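Side-chain contacts in putative phosphomannomutase (PDB 1TUO), which probably acts as a magnesium-dependent phosphosugar mutase of the phosphohexose mutase family, possibly with phosphopentomutase activity: residues A30-L35 / D62-A67; E162-H167 / T351-L356; T294-R299 / K371-L376. All coordinates share one frame; numbering follows the deposited sequence.

How the interactions relate
Each of the three contacts joins two helical segments through side chains that are mostly buried, and none has a hydrogen bond across it. Interaction 1 lies within the first alpha/beta/alpha domain and buries the most surface; a histidine joins its leucine, phenylalanine and alanine. Interaction 2, nearest the centre of the chain, is the smallest and joins the second domain to the third through leucine methyls. Interaction 3 stays within the third domain and, like interaction 1, lies well away from the chain's centre, on the opposite side; it adds polar bonds at its margins. Helices 348-362 and 366-377 follow each other and link interactions 2 and 3 along the chain, though these do not touch (centres about 23 Å apart).

Interaction 1: residues A30-L35 / D62-A67; sequences ATLHRL and DAFARA
Leu32 and Phe64 sit at the same level on two helices, 29-45 and 61-75, whose local axes come within 10.3 Å and run in roughly the same direction, with a signed crossing angle of -36°. Leu32 CA is 7.3 Å from Phe64 CA, and the next residue, His33, pairs with Ala67, three residues after Phe64. Leu32 is the main projection from the first helix. Its CG, anti to the backbone N (chi1 -173°), carries the branch across the gap: CG stands 4.2 Å from Phe64 CD2, the two side chains passing at a slant, while CD1 reaches past the ring to the backbone and lies 4.0 Å from Phe64 O. The same methyl also meets Ala67, with Leu32 CD1 4.1 Å from Ala67 CB. The small Ala67 is therefore shared, since His33 approaches its methyl too, with His33 NE2 4.1 Å from Ala67 CB. This imidazole makes no hydrogen bond to the second helix segment; its ND1 is bonded instead to ND1 of His71, further along helix 61-75, and the two rings meet with planes at about 35°. That bond would restrict the rotation of the ring that lies against Ala67. Phe64 is held by other aromatic rings, stacked on Phe29 and edge-to-face with Phe27. Elsewhere on its helix, Arg66 lays one guanidinium face over Asp62 O and Ala63 CA, with a long ion pair to Asp62. On the sheet side, Leu32 rests on Val118 and Phe64 on Leu116, so both helices cover one face of the mixed sheet. Strand 50-55, helix 61-75 and parallel strand 78-82 form a beta-alpha-beta unit, and helix 29-45 packs beside it, as in the alpha/beta/alpha domain I of phosphohexomutases.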
ATOM      1  N   ALA A  30      -8.683   8.612 -24.915  1.00 18.39           N
ATOM      2  CA  ALA A  30      -7.792   8.411 -26.056  1.00 20.28           C
ATOM      3  C   ALA A  30      -6.490   7.764 -25.584  1.00 19.62           C
ATOM      4  O   ALA A  30      -5.987   6.830 -26.218  1.00 19.89           O
ATOM      5  CB  ALA A  30      -7.497   9.744 -26.730  1.00 21.56           C
ATOM      6  N   THR A  31      -5.941   8.260 -24.476  1.00 19.57           N
ATOM      7  CA  THR A  31      -4.700   7.684 -23.966  1.00 21.56           C
ATOM      8  C   THR A  31      -4.913   6.280 -23.393  1.00 20.77           C
ATOM      9  O   THR A  31      -4.056   5.407 -23.459  1.00 19.48           O
ATOM     10  CB  THR A  31      -4.171   8.606 -22.871  1.00 22.73           C
ATOM     11  OG1 THR A  31      -3.582   9.762 -23.474  1.00 26.09           O
ATOM     12  CG2 THR A  31      -3.111   7.875 -22.041  1.00 26.19           C
ATOM     13  N   LEU A  32      -6.092   6.103 -22.765  1.00 19.24           N
ATOM     14  CA  LEU A  32      -6.454   4.797 -22.227  1.00 19.55           C
ATOM     15  C   LEU A  32      -6.490   3.723 -23.327  1.00 20.52           C
ATOM     16  O   LEU A  32      -6.037   2.603 -23.155  1.00 19.39           O
ATOM     17  CB  LEU A  32      -7.831   4.931 -21.567  1.00 22.32           C
ATOM     18  CG  LEU A  32      -8.276   3.674 -20.817  1.00 24.26           C
ATOM     19  CD1 LEU A  32      -8.908   2.630 -21.743  1.00 25.25           C
ATOM     20  CD2 LEU A  32      -7.133   2.966 -20.085  1.00 24.63           C
ATOM     21  N   HIS A  33      -7.088   4.087 -24.482  1.00 18.51           N
ATOM     22  CA  HIS A  33      -7.166   3.128 -25.584  1.00 21.02           C
ATOM     23  C   HIS A  33      -5.790   2.841 -26.198  1.00 20.34           C
ATOM     24  O   HIS A  33      -5.502   1.750 -26.673  1.00 20.94           O
ATOM     25  CB  HIS A  33      -8.107   3.698 -26.650  1.00 22.17           C
ATOM     26  CG  HIS A  33      -9.535   3.361 -26.300  1.00 23.85           C
ATOM     27  ND1 HIS A  33     -10.000   2.093 -26.232  1.00 23.95           N
ATOM     28  CD2 HIS A  33     -10.576   4.233 -25.941  1.00 24.21           C
ATOM     29  CE1 HIS A  33     -11.283   2.193 -25.842  1.00 24.83           C
ATOM     30  NE2 HIS A  33     -11.658   3.461 -25.659  1.00 25.05           N
ATOM     31  N   ARG A  34      -4.879   3.810 -26.177  1.00 19.27           N
ATOM     32  CA  ARG A  34      -3.538   3.576 -26.691  1.00 20.30           C
ATOM     33  C   ARG A  34      -2.842   2.608 -25.735  1.00 19.85           C
ATOM     34  O   ARG A  34      -2.131   1.691 -26.159  1.00 19.76           O
ATOM     35  CB  ARG A  34      -2.756   4.889 -26.769  1.00 20.38           C
ATOM     36  CG  ARG A  34      -3.255   5.840 -27.842  1.00 22.33           C
ATOM     37  CD  ARG A  34      -2.567   7.198 -27.740  1.00 25.10           C
ATOM     38  NE  ARG A  34      -1.124   7.120 -27.945  1.00 26.68           N
ATOM     39  CZ  ARG A  34      -0.277   8.105 -27.669  1.00 28.41           C
ATOM     40  NH1 ARG A  34      -0.731   9.251 -27.169  1.00 30.04           N
ATOM     41  NH2 ARG A  34       1.025   7.950 -27.892  1.00 28.98           N
ATOM     42  N   LEU A  35      -3.064   2.801 -24.438  1.00 19.49           N
ATOM     43  CA  LEU A  35      -2.449   1.924 -23.446  1.00 20.39           C
ATOM     44  C   LEU A  35      -3.043   0.518 -23.558  1.00 19.09           C
ATOM     45  O   LEU A  35      -2.322  -0.476 -23.432  1.00 19.29           O
ATOM     46  CB  LEU A  35      -2.666   2.471 -22.032  1.00 22.05           C
ATOM     47  CG  LEU A  35      -2.049   1.658 -20.887  1.00 26.55           C
ATOM     48  CD1 LEU A  35      -0.556   1.462 -21.129  1.00 25.33           C
ATOM     49  CD2 LEU A  35      -2.283   2.380 -19.570  1.00 25.99           C
ATOM     50  N   ASP A  62     -14.680   3.809 -13.222  1.00 17.32           N
ATOM     51  CA  ASP A  62     -15.540   2.735 -13.690  1.00 18.44           C
ATOM     52  C   ASP A  62     -15.656   2.761 -15.212  1.00 18.46           C
ATOM     53  O   ASP A  62     -15.536   1.726 -15.874  1.00 17.03           O
ATOM     54  CB  ASP A  62     -16.928   2.820 -13.018  1.00 20.51           C
ATOM     55  CG  ASP A  62     -17.624   4.174 -13.204  1.00 22.79           C
ATOM     56  OD1 ASP A  62     -17.003   5.164 -13.650  1.00 23.01           O
ATOM     57  OD2 ASP A  62     -18.828   4.243 -12.871  1.00 28.32           O
ATOM     58  N   ALA A  63     -15.865   3.949 -15.774  1.00 19.05           N
ATOM     59  CA  ALA A  63     -15.981   4.076 -17.226  1.00 17.92           C
ATOM     60  C   ALA A  63     -14.674   3.710 -17.935  1.00 17.86           C
ATOM     61  O   ALA A  63     -14.689   3.064 -18.988  1.00 17.76           O
ATOM     62  CB  ALA A  63     -16.401   5.500 -17.598  1.00 18.17           C
ATOM     63  N   PHE A  64     -13.546   4.123 -17.362  1.00 16.95           N
ATOM     64  CA  PHE A  64     -12.249   3.806 -17.953  1.00 16.63           C
ATOM     65  C   PHE A  64     -12.020   2.298 -17.903  1.00 15.80           C
ATOM     66  O   PHE A  64     -11.480   1.711 -18.840  1.00 15.62           O
ATOM     67  CB  PHE A  64     -11.121   4.526 -17.204  1.00 16.25           C
ATOM     68  CG  PHE A  64     -10.999   6.000 -17.538  1.00 16.81           C
ATOM     69  CD1 PHE A  64     -11.152   6.965 -16.553  1.00 16.91           C
ATOM     70  CD2 PHE A  64     -10.687   6.410 -18.829  1.00 18.74           C
ATOM     71  CE1 PHE A  64     -10.990   8.326 -16.850  1.00 18.19           C
ATOM     72  CE2 PHE A  64     -10.526   7.761 -19.132  1.00 19.54           C
ATOM     73  CZ  PHE A  64     -10.676   8.718 -18.139  1.00 18.52           C
ATOM     74  N   ALA A  65     -12.431   1.674 -16.802  1.00 15.67           N
ATOM     75  CA  ALA A  65     -12.263   0.230 -16.651  1.00 16.83           C
ATOM     76  C   ALA A  65     -13.115  -0.544 -17.661  1.00 17.62           C
ATOM     77  O   ALA A  65     -12.679  -1.560 -18.205  1.00 17.50           O
ATOM     78  CB  ALA A  65     -12.623  -0.195 -15.226  1.00 17.30           C
ATOM     79  N   ARG A  66     -14.332  -0.077 -17.902  1.00 17.38           N
ATOM     80  CA  ARG A  66     -15.204  -0.742 -18.860  1.00 19.28           C
ATOM     81  C   ARG A  66     -14.604  -0.603 -20.260  1.00 18.21           C
ATOM     82  O   ARG A  66     -14.632  -1.544 -21.054  1.00 19.22           O
ATOM     83  CB  ARG A  66     -16.610  -0.126 -18.827  1.00 18.95           C
ATOM     84  CG  ARG A  66     -17.398  -0.423 -17.553  1.00 21.90           C
ATOM     85  CD  ARG A  66     -18.882  -0.098 -17.730  1.00 25.40           C
ATOM     86  NE  ARG A  66     -19.117   1.318 -17.995  1.00 28.09           N
ATOM     87  CZ  ARG A  66     -19.225   2.254 -17.055  1.00 28.64           C
ATOM     88  NH1 ARG A  66     -19.124   1.930 -15.774  1.00 28.72           N
ATOM     89  NH2 ARG A  66     -19.435   3.517 -17.399  1.00 31.14           N
ATOM     90  N   ALA A  67     -14.046   0.570 -20.545  1.00 16.82           N
ATOM     91  CA  ALA A  67     -13.441   0.836 -21.848  1.00 17.99           C
ATOM     92  C   ALA A  67     -12.226  -0.063 -22.065  1.00 17.02           C
ATOM     93  O   ALA A  67     -12.043  -0.633 -23.144  1.00 17.83           O
ATOM     94  CB  ALA A  67     -13.030   2.304 -21.943  1.00 19.06           C
TER

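Interaction 2: residues E162-H167 / T351-L356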
ATOM      1  N   GLU A 162     -12.504 -15.522   1.835  1.00 24.44           N
ATOM      2  CA  GLU A 162     -12.073 -16.882   2.138  1.00 26.33           C
ATOM      3  C   GLU A 162     -10.555 -16.984   2.116  1.00 25.67           C
ATOM      4  O   GLU A 162      -9.961 -17.706   2.912  1.00 26.53           O
ATOM      5  CB  GLU A 162     -12.673 -17.871   1.135  1.00 28.36           C
ATOM      6  CG  GLU A 162     -14.097 -18.266   1.460  1.00 32.38           C
ATOM      7  CD  GLU A 162     -14.192 -19.012   2.782  1.00 34.09           C
ATOM      8  OE1 GLU A 162     -14.893 -18.529   3.693  1.00 36.07           O
ATOM      9  OE2 GLU A 162     -13.560 -20.082   2.907  1.00 37.48           O
ATOM     10  N   ALA A 163      -9.929 -16.261   1.195  1.00 26.36           N
ATOM     11  CA  ALA A 163      -8.477 -16.275   1.094  1.00 26.86           C
ATOM     12  C   ALA A 163      -7.872 -15.624   2.337  1.00 26.92           C
ATOM     13  O   ALA A 163      -6.900 -16.134   2.898  1.00 26.56           O
ATOM     14  CB  ALA A 163      -8.034 -15.533  -0.157  1.00 26.82           C
ATOM     15  N   LEU A 164      -8.452 -14.498   2.757  1.00 26.28           N
ATOM     16  CA  LEU A 164      -7.975 -13.777   3.937  1.00 27.02           C
ATOM     17  C   LEU A 164      -8.039 -14.665   5.171  1.00 28.60           C
ATOM     18  O   LEU A 164      -7.086 -14.737   5.949  1.00 28.27           O
ATOM     19  CB  LEU A 164      -8.819 -12.518   4.179  1.00 26.69           C
ATOM     20  CG  LEU A 164      -8.638 -11.346   3.208  1.00 24.31           C
ATOM     21  CD1 LEU A 164      -9.621 -10.239   3.549  1.00 25.94           C
ATOM     22  CD2 LEU A 164      -7.203 -10.830   3.289  1.00 27.81           C
ATOM     23  N   LYS A 165      -9.175 -15.336   5.336  1.00 30.32           N
ATOM     24  CA  LYS A 165      -9.407 -16.223   6.469  1.00 32.22           C
ATOM     25  C   LYS A 165      -8.243 -17.184   6.689  1.00 31.48           C
ATOM     26  O   LYS A 165      -7.843 -17.446   7.823  1.00 32.75           O
ATOM     27  CB  LYS A 165     -10.699 -17.019   6.241  1.00 33.90           C
ATOM     28  CG  LYS A 165     -11.049 -17.986   7.357  1.00 37.84           C
ATOM     29  CD  LYS A 165     -12.300 -18.805   7.027  1.00 39.74           C
ATOM     30  CE  LYS A 165     -12.070 -19.737   5.848  1.00 42.29           C
ATOM     31  NZ  LYS A 165     -13.253 -20.610   5.583  1.00 43.52           N
ATOM     32  N   ALA A 166      -7.692 -17.693   5.595  1.00 32.11           N
ATOM     33  CA  ALA A 166      -6.589 -18.643   5.653  1.00 31.74           C
ATOM     34  C   ALA A 166      -5.297 -18.097   6.256  1.00 32.81           C
ATOM     35  O   ALA A 166      -4.375 -18.863   6.541  1.00 33.51           O
ATOM     36  CB  ALA A 166      -6.314 -19.187   4.254  1.00 34.20           C
ATOM     37  N   HIS A 167      -5.222 -16.785   6.454  1.00 31.76           N
ATOM     38  CA  HIS A 167      -4.009 -16.178   7.003  1.00 31.78           C
ATOM     39  C   HIS A 167      -4.237 -15.471   8.329  1.00 30.89           C
ATOM     40  O   HIS A 167      -3.390 -14.694   8.780  1.00 31.85           O
ATOM     41  CB  HIS A 167      -3.432 -15.186   5.993  1.00 32.51           C
ATOM     42  CG  HIS A 167      -3.209 -15.778   4.639  1.00 34.05           C
ATOM     43  ND1 HIS A 167      -2.340 -16.825   4.421  1.00 35.22           N
ATOM     44  CD2 HIS A 167      -3.768 -15.496   3.439  1.00 35.02           C
ATOM     45  CE1 HIS A 167      -2.374 -17.163   3.145  1.00 36.43           C
ATOM     46  NE2 HIS A 167      -3.233 -16.372   2.527  1.00 35.12           N
ATOM     47  N   THR A 351      -3.696  -6.031   6.389  1.00 17.49           N
ATOM     48  CA  THR A 351      -2.905  -5.345   7.407  1.00 18.51           C
ATOM     49  C   THR A 351      -3.811  -4.929   8.554  1.00 17.67           C
ATOM     50  O   THR A 351      -3.456  -5.080   9.725  1.00 18.70           O
ATOM     51  CB  THR A 351      -2.208  -4.080   6.859  1.00 17.04           C
ATOM     52  OG1 THR A 351      -1.279  -4.448   5.835  1.00 18.05           O
ATOM     53  CG2 THR A 351      -1.437  -3.388   7.970  1.00 19.27           C
ATOM     54  N   SER A 352      -4.985  -4.402   8.218  1.00 16.96           N
ATOM     55  CA  SER A 352      -5.930  -3.977   9.240  1.00 17.93           C
ATOM     56  C   SER A 352      -6.329  -5.163  10.110  1.00 18.41           C
ATOM     57  O   SER A 352      -6.354  -5.065  11.338  1.00 20.36           O
ATOM     58  CB  SER A 352      -7.178  -3.377   8.594  1.00 17.88           C
ATOM     59  OG  SER A 352      -6.859  -2.188   7.895  1.00 20.55           O
ATOM     60  N   LEU A 353      -6.634  -6.286   9.469  1.00 18.48           N
ATOM     61  CA  LEU A 353      -7.044  -7.476  10.201  1.00 18.86           C
ATOM     62  C   LEU A 353      -5.930  -8.063  11.066  1.00 19.00           C
ATOM     63  O   LEU A 353      -6.200  -8.576  12.154  1.00 19.65           O
ATOM     64  CB  LEU A 353      -7.600  -8.525   9.229  1.00 18.72           C
ATOM     65  CG  LEU A 353      -8.911  -8.074   8.572  1.00 19.16           C
ATOM     66  CD1 LEU A 353      -9.309  -9.007   7.431  1.00 20.44           C
ATOM     67  CD2 LEU A 353     -10.004  -8.021   9.633  1.00 19.43           C
ATOM     68  N   LEU A 354      -4.681  -7.988  10.606  1.00 18.92           N
ATOM     69  CA  LEU A 354      -3.575  -8.508  11.410  1.00 19.51           C
ATOM     70  C   LEU A 354      -3.331  -7.594  12.609  1.00 20.39           C
ATOM     71  O   LEU A 354      -2.964  -8.060  13.691  1.00 20.12           O
ATOM     72  CB  LEU A 354      -2.302  -8.641  10.571  1.00 20.75           C
ATOM     73  CG  LEU A 354      -2.325  -9.786   9.549  1.00 22.34           C
ATOM     74  CD1 LEU A 354      -1.144  -9.664   8.603  1.00 24.59           C
ATOM     75  CD2 LEU A 354      -2.293 -11.131  10.279  1.00 23.20           C
ATOM     76  N   LEU A 355      -3.532  -6.292  12.428  1.00 19.57           N
ATOM     77  CA  LEU A 355      -3.355  -5.371  13.548  1.00 20.83           C
ATOM     78  C   LEU A 355      -4.394  -5.745  14.600  1.00 20.37           C
ATOM     79  O   LEU A 355      -4.093  -5.836  15.786  1.00 21.08           O
ATOM     80  CB  LEU A 355      -3.562  -3.920  13.103  1.00 19.21           C
ATOM     81  CG  LEU A 355      -2.382  -3.361  12.306  1.00 20.93           C
ATOM     82  CD1 LEU A 355      -2.754  -2.048  11.640  1.00 19.60           C
ATOM     83  CD2 LEU A 355      -1.191  -3.180  13.249  1.00 20.96           C
ATOM     84  N   LEU A 356      -5.620  -5.972  14.141  1.00 21.23           N
ATOM     85  CA  LEU A 356      -6.714  -6.361  15.017  1.00 21.54           C
ATOM     86  C   LEU A 356      -6.366  -7.677  15.722  1.00 21.65           C
ATOM     87  O   LEU A 356      -6.585  -7.827  16.933  1.00 21.27           O
ATOM     88  CB  LEU A 356      -7.999  -6.510  14.193  1.00 23.16           C
ATOM     89  CG  LEU A 356      -9.308  -6.793  14.933  1.00 24.62           C
ATOM     90  CD1 LEU A 356      -9.626  -5.659  15.894  1.00 24.03           C
ATOM     91  CD2 LEU A 356     -10.427  -6.952  13.907  1.00 24.06           C
TER
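Leu353 makes the first touch along 351-356, with its CB directed at segment 162-167. Its CG lies beside the backbone N and anti to the carbonyl carbon (chi1 -67°), and the extended branch brings Leu353 CD1 to 4.1 Å from Leu164 CD1. The two leucines meet methyl to methyl, tip to tip, their side chains crossing at about a right angle, so the overlap is small. Phe196 of helix 192-199 touches both leucines and widens the apolar patch, while Leu193 from the same helix packs on Leu353. Leu354 comes next. Its CB does not point straight at the other segment, but its end swings nearer, placing Leu354 CD2 4.0 Å from His167 O, a methyl against a backbone carbonyl. That carbonyl belongs to the residue whose own amide bonds back along the chain, His167 N to Leu164 O at 2.8 Å. The imidazole of His167 leads away from Leu354 and meets the ring of His342, planes at about 70°. Leu168 then lies against both Leu353 and Leu354, continuing the apolar surface beyond His167. Away from the leucines, Lys165 NZ meets Glu162 OE2 at 2.7 Å on the syn side of the carboxylate. The contact joins helices of alpha/beta/alpha domains II and III, a buried interdomain seam in the multidomain phosphohexomutase fold.

Interaction 3: residues T294-R299 / K371-L376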
ATOM      1  N   THR A 294      12.174   2.688   8.918  1.00 19.85           N
ATOM      2  CA  THR A 294      12.846   2.795  10.211  1.00 19.46           C
ATOM      3  C   THR A 294      13.938   1.759  10.427  1.00 21.02           C
ATOM      4  O   THR A 294      13.782   0.599  10.042  1.00 20.20           O
ATOM      5  CB  THR A 294      11.840   2.634  11.367  1.00 20.06           C
ATOM      6  OG1 THR A 294      12.543   2.629  12.617  1.00 20.32           O
ATOM      7  CG2 THR A 294      11.076   1.314  11.225  1.00 19.89           C
ATOM      8  N   TRP A 295      15.035   2.168  11.058  1.00 21.46           N
ATOM      9  CA  TRP A 295      16.102   1.219  11.330  1.00 24.51           C
ATOM     10  C   TRP A 295      15.765   0.362  12.544  1.00 22.68           C
ATOM     11  O   TRP A 295      16.565  -0.478  12.952  1.00 22.23           O
ATOM     12  CB  TRP A 295      17.446   1.924  11.542  1.00 29.80           C
ATOM     13  CG  TRP A 295      17.421   3.070  12.494  1.00 35.78           C
ATOM     14  CD1 TRP A 295      16.466   3.354  13.428  1.00 38.01           C
ATOM     15  CD2 TRP A 295      18.420   4.085  12.617  1.00 40.30           C
ATOM     16  NE1 TRP A 295      16.810   4.491  14.128  1.00 40.86           N
ATOM     17  CE2 TRP A 295      18.008   4.957  13.649  1.00 41.13           C
ATOM     18  CE3 TRP A 295      19.629   4.341  11.955  1.00 41.56           C
ATOM     19  CZ2 TRP A 295      18.760   6.068  14.033  1.00 42.78           C
ATOM     20  CZ3 TRP A 295      20.377   5.445  12.337  1.00 43.14           C
ATOM     21  CH2 TRP A 295      19.939   6.294  13.367  1.00 42.92           C
ATOM     22  N   LEU A 296      14.591   0.576  13.134  1.00 22.40           N
ATOM     23  CA  LEU A 296      14.201  -0.240  14.276  1.00 21.88           C
ATOM     24  C   LEU A 296      13.942  -1.653  13.761  1.00 21.35           C
ATOM     25  O   LEU A 296      14.076  -2.623  14.499  1.00 20.88           O
ATOM     26  CB  LEU A 296      12.939   0.306  14.958  1.00 22.21           C
ATOM     27  CG  LEU A 296      13.139   1.131  16.237  1.00 23.56           C
ATOM     28  CD1 LEU A 296      13.701   2.504  15.885  1.00 24.19           C
ATOM     29  CD2 LEU A 296      11.808   1.282  16.969  1.00 24.69           C
ATOM     30  N   LEU A 297      13.565  -1.776  12.490  1.00 20.84           N
ATOM     31  CA  LEU A 297      13.313  -3.110  11.948  1.00 20.84           C
ATOM     32  C   LEU A 297      14.635  -3.873  11.882  1.00 21.40           C
ATOM     33  O   LEU A 297      14.705  -5.050  12.259  1.00 21.55           O
ATOM     34  CB  LEU A 297      12.680  -3.034  10.555  1.00 20.20           C
ATOM     35  CG  LEU A 297      12.315  -4.387   9.930  1.00 22.16           C
ATOM     36  CD1 LEU A 297      11.393  -5.164  10.866  1.00 22.17           C
ATOM     37  CD2 LEU A 297      11.640  -4.155   8.589  1.00 22.36           C
ATOM     38  N   ASP A 298      15.686  -3.205  11.408  1.00 20.87           N
ATOM     39  CA  ASP A 298      17.009  -3.827  11.317  1.00 23.01           C
ATOM     40  C   ASP A 298      17.449  -4.271  12.710  1.00 21.76           C
ATOM     41  O   ASP A 298      17.934  -5.390  12.893  1.00 22.06           O
ATOM     42  CB  ASP A 298      18.052  -2.838  10.778  1.00 24.42           C
ATOM     43  CG  ASP A 298      17.637  -2.199   9.471  1.00 27.69           C
ATOM     44  OD1 ASP A 298      18.396  -2.317   8.488  1.00 27.25           O
ATOM     45  OD2 ASP A 298      16.559  -1.571   9.429  1.00 28.88           O
ATOM     46  N   ARG A 299      17.277  -3.384  13.689  1.00 21.99           N
ATOM     47  CA  ARG A 299      17.660  -3.681  15.069  1.00 22.71           C
ATOM     48  C   ARG A 299      16.844  -4.841  15.631  1.00 23.05           C
ATOM     49  O   ARG A 299      17.386  -5.719  16.305  1.00 22.71           O
ATOM     50  CB  ARG A 299      17.486  -2.433  15.954  1.00 24.62           C
ATOM     51  CG  ARG A 299      17.789  -2.646  17.448  1.00 26.30           C
ATOM     52  CD  ARG A 299      19.216  -3.135  17.694  1.00 29.72           C
ATOM     53  NE  ARG A 299      20.223  -2.098  17.475  1.00 32.50           N
ATOM     54  CZ  ARG A 299      20.492  -1.110  18.325  1.00 33.28           C
ATOM     55  NH1 ARG A 299      19.828  -1.009  19.473  1.00 33.20           N
ATOM     56  NH2 ARG A 299      21.434  -0.220  18.031  1.00 33.02           N
ATOM     57  N   LYS A 371       5.680  -0.118  22.348  1.00 21.76           N
ATOM     58  CA  LYS A 371       6.565   0.170  23.480  1.00 23.48           C
ATOM     59  C   LYS A 371       7.458  -1.050  23.698  1.00 22.98           C
ATOM     60  O   LYS A 371       8.614  -0.926  24.101  1.00 22.46           O
ATOM     61  CB  LYS A 371       5.749   0.437  24.747  1.00 24.26           C
ATOM     62  CG  LYS A 371       4.852   1.661  24.677  1.00 29.78           C
ATOM     63  CD  LYS A 371       5.647   2.950  24.615  1.00 32.69           C
ATOM     64  CE  LYS A 371       4.717   4.159  24.571  1.00 36.57           C
ATOM     65  NZ  LYS A 371       5.463   5.453  24.562  1.00 38.47           N
ATOM     66  N   GLU A 372       6.902  -2.228  23.423  1.00 22.31           N
ATOM     67  CA  GLU A 372       7.631  -3.482  23.560  1.00 22.63           C
ATOM     68  C   GLU A 372       8.669  -3.556  22.440  1.00 22.20           C
ATOM     69  O   GLU A 372       9.761  -4.099  22.620  1.00 22.15           O
ATOM     70  CB  GLU A 372       6.656  -4.664  23.478  1.00 23.56           C
ATOM     71  CG  GLU A 372       7.293  -6.050  23.455  1.00 23.90           C
ATOM     72  CD  GLU A 372       7.869  -6.496  24.797  1.00 26.39           C
ATOM     73  OE1 GLU A 372       7.430  -5.994  25.857  1.00 27.07           O
ATOM     74  OE2 GLU A 372       8.752  -7.377  24.783  1.00 26.47           O
ATOM     75  N   VAL A 373       8.331  -3.011  21.276  1.00 21.33           N
ATOM     76  CA  VAL A 373       9.280  -2.994  20.175  1.00 20.77           C
ATOM     77  C   VAL A 373      10.453  -2.117  20.605  1.00 20.30           C
ATOM     78  O   VAL A 373      11.612  -2.472  20.407  1.00 21.65           O
ATOM     79  CB  VAL A 373       8.660  -2.395  18.888  1.00 19.81           C
ATOM     80  CG1 VAL A 373       9.746  -2.126  17.855  1.00 21.35           C
ATOM     81  CG2 VAL A 373       7.622  -3.355  18.317  1.00 20.58           C
ATOM     82  N   GLU A 374      10.144  -0.968  21.194  1.00 19.72           N
ATOM     83  CA  GLU A 374      11.198  -0.063  21.638  1.00 21.54           C
ATOM     84  C   GLU A 374      12.063  -0.696  22.726  1.00 21.49           C
ATOM     85  O   GLU A 374      13.274  -0.488  22.763  1.00 21.38           O
ATOM     86  CB  GLU A 374      10.588   1.261  22.112  1.00 23.09           C
ATOM     87  CG  GLU A 374      10.247   2.192  20.946  1.00 26.57           C
ATOM     88  CD  GLU A 374       9.495   3.445  21.354  1.00 27.30           C
ATOM     89  OE1 GLU A 374       9.731   4.500  20.726  1.00 30.47           O
ATOM     90  OE2 GLU A 374       8.658   3.379  22.281  1.00 28.96           O
ATOM     91  N   ALA A 375      11.443  -1.487  23.597  1.00 22.73           N
ATOM     92  CA  ALA A 375      12.185  -2.148  24.669  1.00 21.68           C
ATOM     93  C   ALA A 375      13.129  -3.208  24.100  1.00 22.09           C
ATOM     94  O   ALA A 375      14.298  -3.280  24.479  1.00 23.39           O
ATOM     95  CB  ALA A 375      11.214  -2.794  25.660  1.00 21.58           C
ATOM     96  N   LEU A 376      12.615  -4.032  23.196  1.00 20.69           N
ATOM     97  CA  LEU A 376      13.416  -5.089  22.588  1.00 21.71           C
ATOM     98  C   LEU A 376      14.537  -4.572  21.684  1.00 21.70           C
ATOM     99  O   LEU A 376      15.558  -5.238  21.518  1.00 23.41           O
ATOM    100  CB  LEU A 376      12.510  -6.039  21.795  1.00 21.01           C
ATOM    101  CG  LEU A 376      11.469  -6.810  22.612  1.00 20.91           C
ATOM    102  CD1 LEU A 376      10.564  -7.616  21.674  1.00 22.37           C
ATOM    103  CD2 LEU A 376      12.179  -7.740  23.607  1.00 21.38           C
TER
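Glu374 meets Leu296 with its aliphatic stem and not with its flat carboxylate: Leu296 CD2 lies 4.4 Å from Glu374 CG, and OE1 of the carboxylate turns to the backbone N of His381 for a hydrogen bond. The other flat group near the boundary, the guanidinium of Arg299, makes no close touch with 371-376; its NH1 is bonded to the carbonyl of Thr377, one residue beyond. The contact proper is apolar. Leu296, its chi1 of -100° off a staggered position, presents CD2 to Val373, 4.1 Å from Val373 CG1, the two side chains crossing at a slant. Val373 CG1 lies anti to the backbone N (chi1 168°) and is the branch that reaches Leu296. Phe370, Thr377 and Leu379 also pack around Leu296, and Leu276 of helix 267-280 lies on Val373, so this pair belongs to a larger apolar cluster. The start of the leucine's own helix is set by Thr294, whose OG1 accepts a capping bond from Leu296 N at 2.9 Å, nearly straight at 164°. The same hydroxyl is bonded to OE2 of Glu444, whose OE1 takes the backbone N of Trp295; this one carboxylate grips the two residues that lead into helix 296-304. Glu444 lies on strand 440-445 of the C-terminal domain. Across the two segments, then, the third-domain helices cohere by methyl and methylene packing, while the Glu374 carboxylate and Arg299 guanidinium find polar partners outside them, and the negative Glu444 near the helix's N-terminal end would probably interact favourably with the helix dipole.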